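Beta-galactosidase (Trichoderma reesei, PDB 3OG2) probably hydrolyses terminal non-reducing beta-D-galactose residues in beta-D-galactosides, as a glycoside hydrolase of family 35. Local coordinates at residues P875-G883 against L960-P971. Residues are numbered along the deposited sequence; the frame is centred on the assembly and turned at random.
Sequences PLDGIAHAG and LWALESRGAKVP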
loop_
_atom_site.group_PDB
_atom_site.type_symbol
_atom_site.label_atom_id
_atom_site.label_comp_id
_atom_site.label_asym_id
_atom_site.label_seq_id
_atom_site.Cartn_x
_atom_site.Cartn_y
_atom_site.Cartn_z
ATOM N N PRO A 875 -17.351 -20.980 18.132
ATOM C CA PRO A 875 -17.282 -19.539 18.469
ATOM C C PRO A 875 -18.649 -18.876 18.299
ATOM O O PRO A 875 -18.892 -17.819 18.905
ATOM C CB PRO A 875 -16.279 -18.977 17.465
ATOM C CG PRO A 875 -16.340 -19.958 16.311
ATOM C CD PRO A 875 -16.548 -21.316 16.958
ATOM N N LEU A 876 -19.548 -19.477 17.518
ATOM C CA LEU A 876 -20.886 -18.919 17.368
ATOM C C LEU A 876 -21.704 -19.044 18.650
ATOM O O LEU A 876 -22.687 -18.281 18.819
ATOM C CB LEU A 876 -21.655 -19.628 16.254
ATOM C CG LEU A 876 -21.259 -19.295 14.803
ATOM C CD1 LEU A 876 -21.348 -17.810 14.505
ATOM C CD2 LEU A 876 -19.878 -19.781 14.426
ATOM N N ASP A 877 -21.315 -19.953 19.523
ATOM C CA ASP A 877 -21.996 -20.085 20.819
ATOM C C ASP A 877 -21.216 -19.349 21.911
ATOM O O ASP A 877 -21.789 -18.868 22.878
ATOM C CB ASP A 877 -22.222 -21.544 21.206
ATOM C CG ASP A 877 -23.232 -22.184 20.262
ATOM O OD1 ASP A 877 -24.292 -21.576 20.008
ATOM O OD2 ASP A 877 -22.946 -23.285 19.775
ATOM N N GLY A 878 -19.903 -19.277 21.795
ATOM C CA GLY A 878 -19.069 -18.492 22.687
ATOM C C GLY A 878 -19.098 -18.986 24.132
ATOM O O GLY A 878 -19.188 -20.142 24.418
ATOM N N ILE A 879 -18.987 -18.024 25.036
ATOM C CA ILE A 879 -18.747 -18.279 26.457
ATOM C C ILE A 879 -19.654 -17.369 27.271
ATOM O O ILE A 879 -20.051 -16.290 26.848
ATOM C CB ILE A 879 -17.265 -18.092 26.852
ATOM C CG1 ILE A 879 -16.676 -16.701 26.550
ATOM C CG2 ILE A 879 -16.430 -19.180 26.176
ATOM C CD1 ILE A 879 -15.235 -16.486 27.020
ATOM N N ALA A 880 -19.997 -17.879 28.454
ATOM C CA ALA A 880 -21.012 -17.204 29.257
ATOM C C ALA A 880 -20.447 -16.416 30.419
ATOM O O ALA A 880 -21.176 -16.020 31.345
ATOM C CB ALA A 880 -22.024 -18.222 29.837
ATOM N N HIS A 881 -19.150 -16.169 30.431
ATOM C CA HIS A 881 -18.482 -15.409 31.470
ATOM C C HIS A 881 -17.348 -14.627 30.826
ATOM O O HIS A 881 -16.902 -14.986 29.708
ATOM C CB HIS A 881 -17.892 -16.356 32.525
ATOM C CG HIS A 881 -18.984 -17.078 33.269
ATOM N ND1 HIS A 881 -19.186 -18.435 33.122
ATOM C CD2 HIS A 881 -19.937 -16.672 34.138
ATOM C CE1 HIS A 881 -20.203 -18.840 33.872
ATOM N NE2 HIS A 881 -20.681 -17.780 34.502
ATOM N N ALA A 882 -16.830 -13.645 31.537
ATOM C CA ALA A 882 -15.613 -12.996 31.045
ATOM C C ALA A 882 -14.509 -14.033 30.929
ATOM O O ALA A 882 -14.348 -14.938 31.736
ATOM C CB ALA A 882 -15.175 -11.855 31.962
ATOM N N GLY A 883 -13.641 -13.891 29.914
ATOM C CA GLY A 883 -12.572 -14.885 29.796
ATOM C C GLY A 883 -12.151 -14.943 28.344
ATOM O O GLY A 883 -12.473 -14.084 27.519
ATOM N N LEU A 960 -11.466 -15.690 21.185
ATOM C CA LEU A 960 -12.615 -14.902 21.640
ATOM C C LEU A 960 -12.325 -14.446 23.058
ATOM O O LEU A 960 -12.247 -15.293 23.957
ATOM C CB LEU A 960 -13.880 -15.784 21.575
ATOM C CG LEU A 960 -15.139 -15.174 22.192
ATOM C CD1 LEU A 960 -15.517 -13.946 21.391
ATOM C CD2 LEU A 960 -16.247 -16.212 22.239
ATOM N N TRP A 961 -12.208 -13.142 23.246
ATOM C CA TRP A 961 -11.969 -12.529 24.538
ATOM C C TRP A 961 -13.258 -11.772 24.873
ATOM O O TRP A 961 -13.507 -10.703 24.287
ATOM C CB TRP A 961 -10.713 -11.650 24.479
ATOM C CG TRP A 961 -10.407 -10.808 25.682
ATOM C CD1 TRP A 961 -10.995 -10.705 26.922
ATOM C CD2 TRP A 961 -9.320 -9.854 25.765
ATOM N NE1 TRP A 961 -10.364 -9.782 27.725
ATOM C CE2 TRP A 961 -9.327 -9.245 27.021
ATOM C CE3 TRP A 961 -8.348 -9.496 24.818
ATOM C CZ2 TRP A 961 -8.393 -8.265 27.406
ATOM C CZ3 TRP A 961 -7.420 -8.536 25.174
ATOM C CH2 TRP A 961 -7.448 -7.931 26.455
ATOM N N ALA A 962 -13.997 -12.343 25.823
ATOM C CA ALA A 962 -15.243 -11.713 26.294
ATOM C C ALA A 962 -14.860 -10.729 27.408
ATOM O O ALA A 962 -14.225 -11.143 28.406
ATOM C CB ALA A 962 -16.163 -12.760 26.838
ATOM N N LEU A 963 -15.188 -9.460 27.277
ATOM C CA LEU A 963 -14.714 -8.437 28.175
ATOM C C LEU A 963 -15.615 -8.231 29.382
ATOM O O LEU A 963 -15.157 -7.616 30.333
ATOM C CB LEU A 963 -14.654 -7.093 27.396
ATOM C CG LEU A 963 -13.548 -7.076 26.336
ATOM C CD1 LEU A 963 -13.861 -6.018 25.282
ATOM C CD2 LEU A 963 -12.213 -6.808 27.012
ATOM N N GLU A 964 -16.883 -8.657 29.319
ATOM C CA GLU A 964 -17.811 -8.410 30.371
ATOM C C GLU A 964 -18.272 -9.732 30.967
ATOM O O GLU A 964 -18.119 -10.815 30.411
ATOM C CB GLU A 964 -18.989 -7.577 29.840
ATOM C CG GLU A 964 -18.489 -6.156 29.522
ATOM C CD GLU A 964 -19.562 -5.195 29.087
ATOM O OE1 GLU A 964 -20.717 -5.602 28.812
ATOM O OE2 GLU A 964 -19.225 -3.980 29.005
ATOM N N SER A 965 -18.864 -9.598 32.146
ATOM C CA SER A 965 -19.087 -10.811 32.949
ATOM C C SER A 965 -20.159 -11.722 32.381
ATOM O O SER A 965 -20.196 -12.890 32.800
ATOM C CB SER A 965 -19.459 -10.363 34.374
ATOM O OG SER A 965 -20.708 -9.667 34.320
ATOM N N ARG A 966 -20.964 -11.182 31.477
ATOM C CA ARG A 966 -22.010 -11.872 30.748
ATOM C C ARG A 966 -21.477 -12.796 29.661
ATOM O O ARG A 966 -22.173 -13.580 29.033
ATOM C CB ARG A 966 -22.912 -10.829 30.050
ATOM C CG ARG A 966 -22.125 -9.759 29.254
ATOM C CD ARG A 966 -23.057 -8.729 28.649
ATOM N NE ARG A 966 -22.630 -7.348 28.469
ATOM C CZ ARG A 966 -23.186 -6.529 27.564
ATOM N NH1 ARG A 966 -24.172 -7.017 26.795
ATOM N NH2 ARG A 966 -22.830 -5.257 27.367
ATOM N N GLY A 967 -20.176 -12.648 29.375
ATOM C CA GLY A 967 -19.565 -13.380 28.285
ATOM C C GLY A 967 -19.789 -12.766 26.913
ATOM O O GLY A 967 -20.109 -11.561 26.810
ATOM N N ALA A 968 -19.573 -13.594 25.864
ATOM C CA ALA A 968 -19.681 -13.080 24.489
ATOM C C ALA A 968 -19.731 -14.252 23.536
ATOM O O ALA A 968 -19.351 -15.377 23.849
ATOM C CB ALA A 968 -18.520 -12.130 24.158
ATOM N N LYS A 969 -20.172 -13.921 22.311
ATOM C CA LYS A 969 -20.123 -14.905 21.222
ATOM C C LYS A 969 -19.984 -14.145 19.915
ATOM O O LYS A 969 -20.286 -12.957 19.835
ATOM C CB LYS A 969 -21.388 -15.770 21.232
ATOM C CG LYS A 969 -22.648 -15.010 20.865
ATOM C CD LYS A 969 -23.859 -15.924 21.003
ATOM C CE LYS A 969 -24.090 -16.350 22.429
ATOM N NZ LYS A 969 -24.561 -15.243 23.323
ATOM N N VAL A 970 -19.535 -14.848 18.910
ATOM C CA VAL A 970 -19.491 -14.317 17.557
ATOM C C VAL A 970 -20.887 -14.452 16.961
ATOM O O VAL A 970 -21.373 -15.581 16.834
ATOM C CB VAL A 970 -18.454 -15.045 16.695
ATOM C CG1 VAL A 970 -18.462 -14.455 15.269
ATOM C CG2 VAL A 970 -17.072 -14.936 17.301
ATOM N N PRO A 971 -21.577 -13.376 16.632
ATOM C CA PRO A 971 -22.981 -13.519 16.144
ATOM C C PRO A 971 -23.064 -14.226 14.802
ATOM O O PRO A 971 -24.066 -14.901 14.498
ATOM C CB PRO A 971 -23.464 -12.074 16.040
ATOM C CG PRO A 971 -22.524 -11.296 16.904
ATOM C CD PRO A 971 -21.167 -11.967 16.713
HETATM O O HOH W 1 -24.048 -16.739 17.121
HETATM O O HOH W 2 -17.301 -13.341 34.437
#
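Ile879 and Ala968 pair through their backbones in a single antiparallel bridge. Ile879 N donates to Ala968 O at 2.9 Å, almost straight at 170°. Ala968 N answers to Ile879 O with a more bent bond. A second hydrogen-bonded pair joins Gly883 to Ala962, where strands 883-894 and 953-962 run side by side. There Gly883 N donates to Ala962 O at 3.2 Å. The register slips by two residues between the pairs, and the type I turn from Glu964 to Gly967 lies in this gap. Beyond the first bridge, Val970 N donates to Pro875 O at 3.0 Å.

Side chains add to this backbone lacing. The CD1 end of Ile879 touches Ala962 CB at 3.8 Å. Its CG1 sits between backbone N and carbonyl carbon (chi1 58°), which turns this branch to Ala962. Leu960 CD2 lies against Gly878 CA at 3.7 Å. The aliphatic chain of Lys969 passes over the 876-877 backbone, with CD 3.4 Å from Leu876 O. At Gly878 and Gly967 the chains come close: Gly878 CA makes a CA-H...O contact with Ala968 O at 3.3 Å, and Gly967 CA meets Ile879 O and His881 O in the same way.

One water bridges Leu876 O and Val970 O. Another accepts from Ala882 N and donates weakly to Ser965 O. Within the turn, Arg966 forms a salt bridge with Glu964, NE and NH2 both bonding OE1 at 2.6 Å. Tyr887 touches Pro875, Ile879 and Leu960, while Tyr917 packs on Leu960, Ala968 and Val970. Asp877 OD2 is held by Ser872 and Ser868.

The contact thus fastens the loop entering strand 883-894 to the loop leaving strand 953-962 in an all-beta domain near the C-terminus. The direct hydrogen bonds between the two segments all join backbone atoms, so they fix the path of the main chain itself.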